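Local coordinates for lipase aflb (PDB 6IDY), which probably catalyses the hydrolysis of ester bonds in lipids, as a fungal lipase of the alpha/beta-hydrolase kind, at residues Thr360-Tyr366 with Asp407-Glu412; Ser152-Asn158 with Ala190-Trp194; Leu271-Trp275 with Leu285-Gly289. The contacts are given in a common frame with arbitrary orientation. Residues are numbered along the deposited sequence.

Contact 1 of 3, residues Thr360-Tyr366 with Asp407-Glu412; sequences THEGVLY and DLLGTE
Residues 360-366 form a loop that tightens into a short 3-10 segment that includes G363-L365. Its backbone hydrogen bonds include L365 N to E362 O and Y366 N to G363 O, both 3.1 Å. Residues 407-412 are alpha-helical. CA atoms approach most closely at E362-T411 (6.4 Å) and Y366-L408 (6.3 Å). Y366 has chi1 near +56° (p), which brings its ring against the helix. L408 CG sits over one ring face, 3.8 Å from the centroid, in a CH-pi contact. T411 CB lies at the ring edge, 3.6 Å from Y366 CD2. T411 CG2 also meets E362 O (3.3 Å) and L365 CD1 (4.0 Å). H361 bonds to D318 and S233, the arrangement of a Ser-His-Asp catalytic triad, so this turn directly follows the probable catalytic histidine. E412 (chi1 and chi2 m) is buried. Its OE2 accepts hydrogen bonds from Y366 OH (2.7 Å) and T360 OG1 (2.8 Å). In an ST motif, T360 OG1 (chi1 p) accepts from G363 N at 2.8 Å. E362 is also p and brings its OE2 to 2.5 Å from E412 OE1. M84 of helix 81-90 touches T360, E362 and E412.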
# COMPACT_ATOMS: atom_id res chain seq x y z
N THR A 360 -11.68 4.27 3.97
CA THR A 360 -10.63 3.89 4.91
C THR A 360 -9.24 3.99 4.25
O THR A 360 -9.13 4.35 3.07
CB THR A 360 -10.90 2.45 5.37
OG1 THR A 360 -10.99 1.64 4.20
CG2 THR A 360 -12.19 2.32 6.19
N HIS A 361 -8.18 3.68 5.01
CA HIS A 361 -6.79 3.66 4.55
C HIS A 361 -6.71 2.75 3.32
O HIS A 361 -6.18 3.16 2.28
CB HIS A 361 -5.91 3.14 5.69
CG HIS A 361 -4.45 3.12 5.39
ND1 HIS A 361 -3.71 4.28 5.28
CD2 HIS A 361 -3.61 2.06 5.28
CE1 HIS A 361 -2.47 3.90 5.07
NE2 HIS A 361 -2.36 2.58 5.07
N GLU A 362 -7.28 1.53 3.43
CA GLU A 362 -7.39 0.52 2.37
C GLU A 362 -8.46 0.91 1.34
O GLU A 362 -8.27 0.66 0.16
CB GLU A 362 -7.63 -0.90 2.94
CG GLU A 362 -8.91 -1.13 3.75
CD GLU A 362 -8.97 -0.57 5.17
OE1 GLU A 362 -7.96 -0.01 5.64
OE2 GLU A 362 -10.05 -0.68 5.80
N GLY A 363 -9.53 1.56 1.80
CA GLY A 363 -10.65 2.01 0.98
C GLY A 363 -10.33 2.95 -0.16
O GLY A 363 -11.05 2.96 -1.16
N VAL A 364 -9.25 3.74 -0.04
CA VAL A 364 -8.84 4.65 -1.12
C VAL A 364 -8.46 3.84 -2.40
O VAL A 364 -8.65 4.33 -3.51
CB VAL A 364 -7.76 5.69 -0.68
CG1 VAL A 364 -7.50 6.74 -1.77
CG2 VAL A 364 -8.17 6.40 0.61
N LEU A 365 -8.04 2.56 -2.23
CA LEU A 365 -7.72 1.65 -3.35
C LEU A 365 -8.94 1.38 -4.26
O LEU A 365 -8.77 1.05 -5.44
CB LEU A 365 -7.14 0.32 -2.84
CG LEU A 365 -5.76 0.38 -2.17
CD1 LEU A 365 -5.51 -0.89 -1.36
CD2 LEU A 365 -4.65 0.63 -3.19
N TYR A 366 -10.16 1.50 -3.72
CA TYR A 366 -11.38 1.29 -4.50
C TYR A 366 -12.18 2.60 -4.67
O TYR A 366 -13.34 2.55 -5.05
CB TYR A 366 -12.24 0.12 -3.98
CG TYR A 366 -12.66 0.19 -2.52
CD1 TYR A 366 -13.59 1.13 -2.08
CD2 TYR A 366 -12.20 -0.75 -1.60
CE1 TYR A 366 -14.01 1.18 -0.75
CE2 TYR A 366 -12.62 -0.72 -0.26
CZ TYR A 366 -13.53 0.24 0.15
OH TYR A 366 -13.92 0.29 1.47
N ASP A 407 -14.55 -6.64 -4.95
CA ASP A 407 -13.33 -5.83 -4.92
C ASP A 407 -13.31 -4.96 -3.66
O ASP A 407 -12.28 -4.91 -2.99
CB ASP A 407 -13.23 -4.98 -6.20
CG ASP A 407 -13.11 -5.82 -7.46
OD1 ASP A 407 -12.21 -6.67 -7.53
OD2 ASP A 407 -13.92 -5.61 -8.39
N LEU A 408 -14.45 -4.33 -3.31
CA LEU A 408 -14.63 -3.52 -2.09
C LEU A 408 -14.41 -4.44 -0.87
O LEU A 408 -13.60 -4.11 0.00
CB LEU A 408 -16.06 -2.92 -2.06
CG LEU A 408 -16.38 -1.77 -1.08
CD1 LEU A 408 -17.71 -1.17 -1.39
CD2 LEU A 408 -16.42 -2.22 0.38
N LEU A 409 -15.12 -5.58 -0.82
CA LEU A 409 -15.04 -6.54 0.29
C LEU A 409 -13.66 -7.16 0.47
O LEU A 409 -13.16 -7.22 1.59
CB LEU A 409 -16.12 -7.64 0.19
CG LEU A 409 -17.58 -7.18 -0.03
CD1 LEU A 409 -18.51 -8.37 -0.22
CD2 LEU A 409 -18.07 -6.27 1.09
N GLY A 410 -13.06 -7.58 -0.64
CA GLY A 410 -11.73 -8.17 -0.66
C GLY A 410 -10.65 -7.23 -0.19
O GLY A 410 -9.76 -7.64 0.57
N THR A 411 -10.72 -5.95 -0.61
CA THR A 411 -9.78 -4.89 -0.19
C THR A 411 -9.87 -4.68 1.33
O THR A 411 -8.86 -4.52 1.99
CB THR A 411 -10.02 -3.61 -0.99
OG1 THR A 411 -9.84 -3.88 -2.38
CG2 THR A 411 -9.10 -2.45 -0.57
N GLU A 412 -11.09 -4.69 1.87
CA GLU A 412 -11.33 -4.55 3.31
C GLU A 412 -10.79 -5.76 4.08
O GLU A 412 -10.20 -5.59 5.15
CB GLU A 412 -12.83 -4.33 3.60
CG GLU A 412 -13.29 -2.90 3.33
CD GLU A 412 -12.47 -1.81 4.00
OE1 GLU A 412 -12.00 -2.05 5.14
OE2 GLU A 412 -12.31 -0.72 3.41

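Contact 2 of 3, residues Ser152-Asn158 with Ala190-Trp194; sequences SFGYGKN and ADVVW
The phenyl ring of F153 and the carboxylate of D191 carry most of this contact. Strand 190-194 is extended. Segment 152-158 is irregular, with a type I' turn from G154 to K157, closed by K157 N to G154 O at 3.0 Å. The nearest CA pair is F153-D191, 6.1 Å. F153 is t (chi1 -174°), which carries its ring to the strand. V193 (chi1 m) places CG1 over one face, 4.1 Å from the centroid, as a CH-pi contact. F153 CD1 is 3.5 Å from D191 CG. D191 lies between rotamer wells (chi1 -143°), and its OD2 accepts from G154 N at 2.7 Å. A CB on G154 would clash with that OD2. The loop joins strands 147-148 and 161-166, which flank strand 190-195 in the sheet, so it must pass this middle strand. I222 and S223 of helix 205-223 also touch F153. One charge-assisted backbone hydrogen bond and one apolar ring contact thus fix the loop to the strand, with no salt bridge between the two segments.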
# COMPACT_ATOMS: atom_id res chain seq x y z
N SER A 152 1.29 -12.12 -19.12
CA SER A 152 0.70 -11.21 -20.10
C SER A 152 1.48 -9.90 -20.30
O SER A 152 1.17 -9.17 -21.23
CB SER A 152 -0.76 -10.92 -19.75
OG SER A 152 -0.88 -10.42 -18.43
N PHE A 153 2.49 -9.62 -19.43
CA PHE A 153 3.32 -8.40 -19.51
C PHE A 153 3.93 -8.24 -20.91
O PHE A 153 4.46 -9.19 -21.47
CB PHE A 153 4.40 -8.38 -18.42
CG PHE A 153 5.21 -7.11 -18.32
CD1 PHE A 153 4.65 -5.94 -17.83
CD2 PHE A 153 6.56 -7.10 -18.67
CE1 PHE A 153 5.40 -4.76 -17.75
CE2 PHE A 153 7.32 -5.93 -18.55
CZ PHE A 153 6.74 -4.77 -18.09
N GLY A 154 3.75 -7.05 -21.48
CA GLY A 154 4.16 -6.72 -22.84
C GLY A 154 5.51 -6.08 -23.06
O GLY A 154 5.83 -5.73 -24.20
N TYR A 155 6.30 -5.89 -21.98
CA TYR A 155 7.67 -5.35 -22.03
C TYR A 155 7.81 -4.02 -22.81
O TYR A 155 8.81 -3.80 -23.48
CB TYR A 155 8.64 -6.44 -22.58
CG TYR A 155 8.74 -7.65 -21.69
CD1 TYR A 155 7.87 -8.73 -21.83
CD2 TYR A 155 9.70 -7.73 -20.68
CE1 TYR A 155 7.93 -9.83 -20.99
CE2 TYR A 155 9.79 -8.84 -19.84
CZ TYR A 155 8.89 -9.88 -19.99
OH TYR A 155 8.98 -10.97 -19.15
N GLY A 156 6.78 -3.17 -22.71
CA GLY A 156 6.71 -1.87 -23.39
C GLY A 156 6.76 -1.91 -24.91
O GLY A 156 7.25 -0.96 -25.53
N LYS A 157 6.28 -3.02 -25.52
CA LYS A 157 6.26 -3.23 -26.98
C LYS A 157 4.85 -3.06 -27.58
O LYS A 157 4.70 -3.07 -28.81
CB LYS A 157 6.80 -4.63 -27.32
CG LYS A 157 8.25 -4.88 -26.94
CD LYS A 157 8.61 -6.35 -27.09
CE LYS A 157 9.86 -6.72 -26.32
NZ LYS A 157 10.04 -8.20 -26.24
N ASN A 158 3.84 -2.90 -26.71
CA ASN A 158 2.42 -2.80 -27.07
C ASN A 158 1.76 -1.43 -26.81
O ASN A 158 0.53 -1.32 -26.91
CB ASN A 158 1.65 -3.92 -26.35
CG ASN A 158 1.94 -4.05 -24.86
OD1 ASN A 158 2.57 -3.18 -24.22
ND2 ASN A 158 1.50 -5.15 -24.27
N ALA A 190 -1.78 0.75 -19.17
CA ALA A 190 -0.90 0.34 -18.09
C ALA A 190 -0.70 -1.18 -18.09
O ALA A 190 -1.65 -1.94 -18.26
CB ALA A 190 -1.50 0.78 -16.77
N ASP A 191 0.55 -1.60 -17.88
CA ASP A 191 0.95 -3.01 -17.84
C ASP A 191 1.51 -3.27 -16.45
O ASP A 191 2.67 -2.96 -16.17
CB ASP A 191 2.01 -3.27 -18.93
CG ASP A 191 1.90 -4.63 -19.59
OD1 ASP A 191 1.28 -5.54 -18.99
OD2 ASP A 191 2.42 -4.78 -20.70
N VAL A 192 0.66 -3.79 -15.57
CA VAL A 192 1.00 -3.98 -14.16
C VAL A 192 1.98 -5.12 -13.88
O VAL A 192 1.96 -6.17 -14.52
CB VAL A 192 -0.25 -4.09 -13.24
CG1 VAL A 192 -1.10 -2.82 -13.29
CG2 VAL A 192 -1.08 -5.34 -13.54
N VAL A 193 2.84 -4.87 -12.89
CA VAL A 193 3.75 -5.82 -12.26
C VAL A 193 3.61 -5.52 -10.78
O VAL A 193 3.28 -4.38 -10.42
CB VAL A 193 5.24 -5.79 -12.74
CG1 VAL A 193 5.37 -6.23 -14.20
CG2 VAL A 193 5.89 -4.43 -12.51
N TRP A 194 3.80 -6.50 -9.91
CA TRP A 194 3.72 -6.16 -8.49
C TRP A 194 4.92 -6.67 -7.73
O TRP A 194 5.54 -7.67 -8.09
CB TRP A 194 2.39 -6.54 -7.83
CG TRP A 194 1.93 -7.94 -8.06
CD1 TRP A 194 2.22 -9.03 -7.30
CD2 TRP A 194 1.00 -8.39 -9.06
NE1 TRP A 194 1.57 -10.14 -7.79
CE2 TRP A 194 0.81 -9.77 -8.87
CE3 TRP A 194 0.35 -7.75 -10.14
CZ2 TRP A 194 -0.04 -10.53 -9.69
CZ3 TRP A 194 -0.48 -8.51 -10.95
CH2 TRP A 194 -0.66 -9.88 -10.73

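Contact 3 of 3, residues Leu271-Trp275 with Leu285-Gly289; sequences LVCPW and LWQQG
The loop 271-275 is extended at V272-P274 and turns at W275 (phi 70°). It passes the C-terminal part of helix 283-287, near Q288 and G289. CA atoms are nearest at C273-W286 (5.4 Å) and P274-L285 (5.6 Å). L271 reaches the indole edge of W286 with its O, 4.4 Å from CH2. V272 follows, its C atom 3.5 Å from W286 CH2. C273 (chi1 p) lies over the indole: CB is 3.5 Å from the six-membered ring centroid, nearly on the normal. Its SG is oblique at 4.9 Å, a sulfur-aromatic contact. C273 is also disulfide-bonded to C281, just before this helix. P274 packs in closely, its CD 3.0 Å from L285 O and its CG 3.8 Å from Q288 O. W275 has chi1 m. Its CD1 meets L285 CD2 at 3.7 Å, and A418 of helix 414-424 also touches it. W286 NE1 bonds to T429 O. No hydrogen bond crosses between the segments, so van der Waals packing, largely of apolar groups, with the C273-C281 disulfide nearby, joins the loop to the helix.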
# COMPACT_ATOMS: atom_id res chain seq x y z
N LEU A 271 2.25 6.06 23.94
CA LEU A 271 3.64 5.77 23.54
C LEU A 271 3.75 4.34 23.04
O LEU A 271 4.41 3.48 23.64
CB LEU A 271 4.62 6.10 24.69
CG LEU A 271 4.74 7.59 25.04
CD1 LEU A 271 5.39 7.78 26.41
CD2 LEU A 271 5.47 8.38 23.95
N VAL A 272 3.06 4.08 21.94
CA VAL A 272 2.92 2.77 21.30
C VAL A 272 3.15 2.90 19.79
O VAL A 272 3.08 4.00 19.25
CB VAL A 272 1.54 2.12 21.63
CG1 VAL A 272 1.43 1.75 23.11
CG2 VAL A 272 0.37 3.00 21.18
N CYS A 273 3.40 1.78 19.11
CA CYS A 273 3.67 1.83 17.68
C CYS A 273 2.42 2.02 16.81
O CYS A 273 1.36 1.51 17.16
CB CYS A 273 4.43 0.58 17.25
SG CYS A 273 3.45 -0.94 17.32
N PRO A 274 2.56 2.61 15.60
CA PRO A 274 1.44 2.63 14.65
C PRO A 274 0.98 1.19 14.33
O PRO A 274 1.76 0.24 14.52
CB PRO A 274 2.07 3.24 13.40
CG PRO A 274 3.19 4.08 13.92
CD PRO A 274 3.76 3.26 15.03
N TRP A 275 -0.28 1.03 13.87
CA TRP A 275 -0.91 -0.26 13.56
C TRP A 275 -1.21 -1.08 14.82
O TRP A 275 -2.33 -1.04 15.32
CB TRP A 275 -0.11 -1.10 12.53
CG TRP A 275 0.02 -0.48 11.18
CD1 TRP A 275 0.84 0.55 10.82
CD2 TRP A 275 -0.67 -0.88 9.99
NE1 TRP A 275 0.69 0.82 9.47
CE2 TRP A 275 -0.22 -0.06 8.94
CE3 TRP A 275 -1.63 -1.87 9.71
CZ2 TRP A 275 -0.73 -0.15 7.64
CZ3 TRP A 275 -2.10 -1.99 8.41
CH2 TRP A 275 -1.64 -1.15 7.39
N LEU A 285 6.84 -0.71 11.59
CA LEU A 285 5.78 -0.09 12.40
C LEU A 285 6.37 1.06 13.20
O LEU A 285 5.84 2.17 13.14
CB LEU A 285 5.08 -1.10 13.34
CG LEU A 285 4.36 -2.31 12.69
CD1 LEU A 285 3.45 -3.02 13.69
CD2 LEU A 285 3.53 -1.91 11.46
N TRP A 286 7.52 0.82 13.89
CA TRP A 286 8.20 1.85 14.66
C TRP A 286 8.70 3.01 13.81
O TRP A 286 8.55 4.16 14.22
CB TRP A 286 9.31 1.26 15.54
CG TRP A 286 8.80 0.68 16.83
CD1 TRP A 286 8.94 -0.60 17.26
CD2 TRP A 286 8.01 1.36 17.83
NE1 TRP A 286 8.31 -0.77 18.47
CE2 TRP A 286 7.74 0.42 18.85
CE3 TRP A 286 7.52 2.67 17.96
CZ2 TRP A 286 7.00 0.75 19.98
CZ3 TRP A 286 6.80 3.00 19.10
CH2 TRP A 286 6.55 2.05 20.09
N GLN A 287 9.23 2.72 12.61
CA GLN A 287 9.74 3.75 11.68
C GLN A 287 8.65 4.67 11.14
O GLN A 287 8.95 5.79 10.73
CB GLN A 287 10.48 3.11 10.50
CG GLN A 287 11.83 2.54 10.90
CD GLN A 287 12.43 1.71 9.80
OE1 GLN A 287 11.80 0.81 9.24
NE2 GLN A 287 13.69 1.98 9.49
N GLN A 288 7.39 4.21 11.13
CA GLN A 288 6.28 4.99 10.60
C GLN A 288 5.66 5.95 11.62
O GLN A 288 4.62 6.55 11.36
CB GLN A 288 5.24 4.08 9.94
CG GLN A 288 5.77 3.56 8.61
CD GLN A 288 4.87 2.54 7.99
OE1 GLN A 288 4.91 1.35 8.30
NE2 GLN A 288 4.02 3.00 7.10
N GLY A 289 6.34 6.14 12.75
CA GLY A 289 5.94 7.14 13.73
C GLY A 289 6.27 8.52 13.18
O GLY A 289 7.23 8.66 12.41

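Overall arrangement
Along the chain, contact 2 comes first, then contact 3, then contact 1. All three belong to one domain built around the mixed sheet. Contact 2 lies on strand 190-195, near one edge of the sheet. Contact 3 follows strand 253-259, and the loop of contact 1 comes after the last strand, 341-345. Centres of contacts 2 and 3 are 36 Å apart, on opposite sides of the chain's centre. Contact 1 is 24 Å from contact 2 and 22 Å from contact 3, centre to centre. Contacts 1 and 3 touch: H361 NE2 is 4.1 Å from W275 CZ2. The disulfide-bonded loop therefore borders the probable active site, while contact 2 belongs to the scaffold.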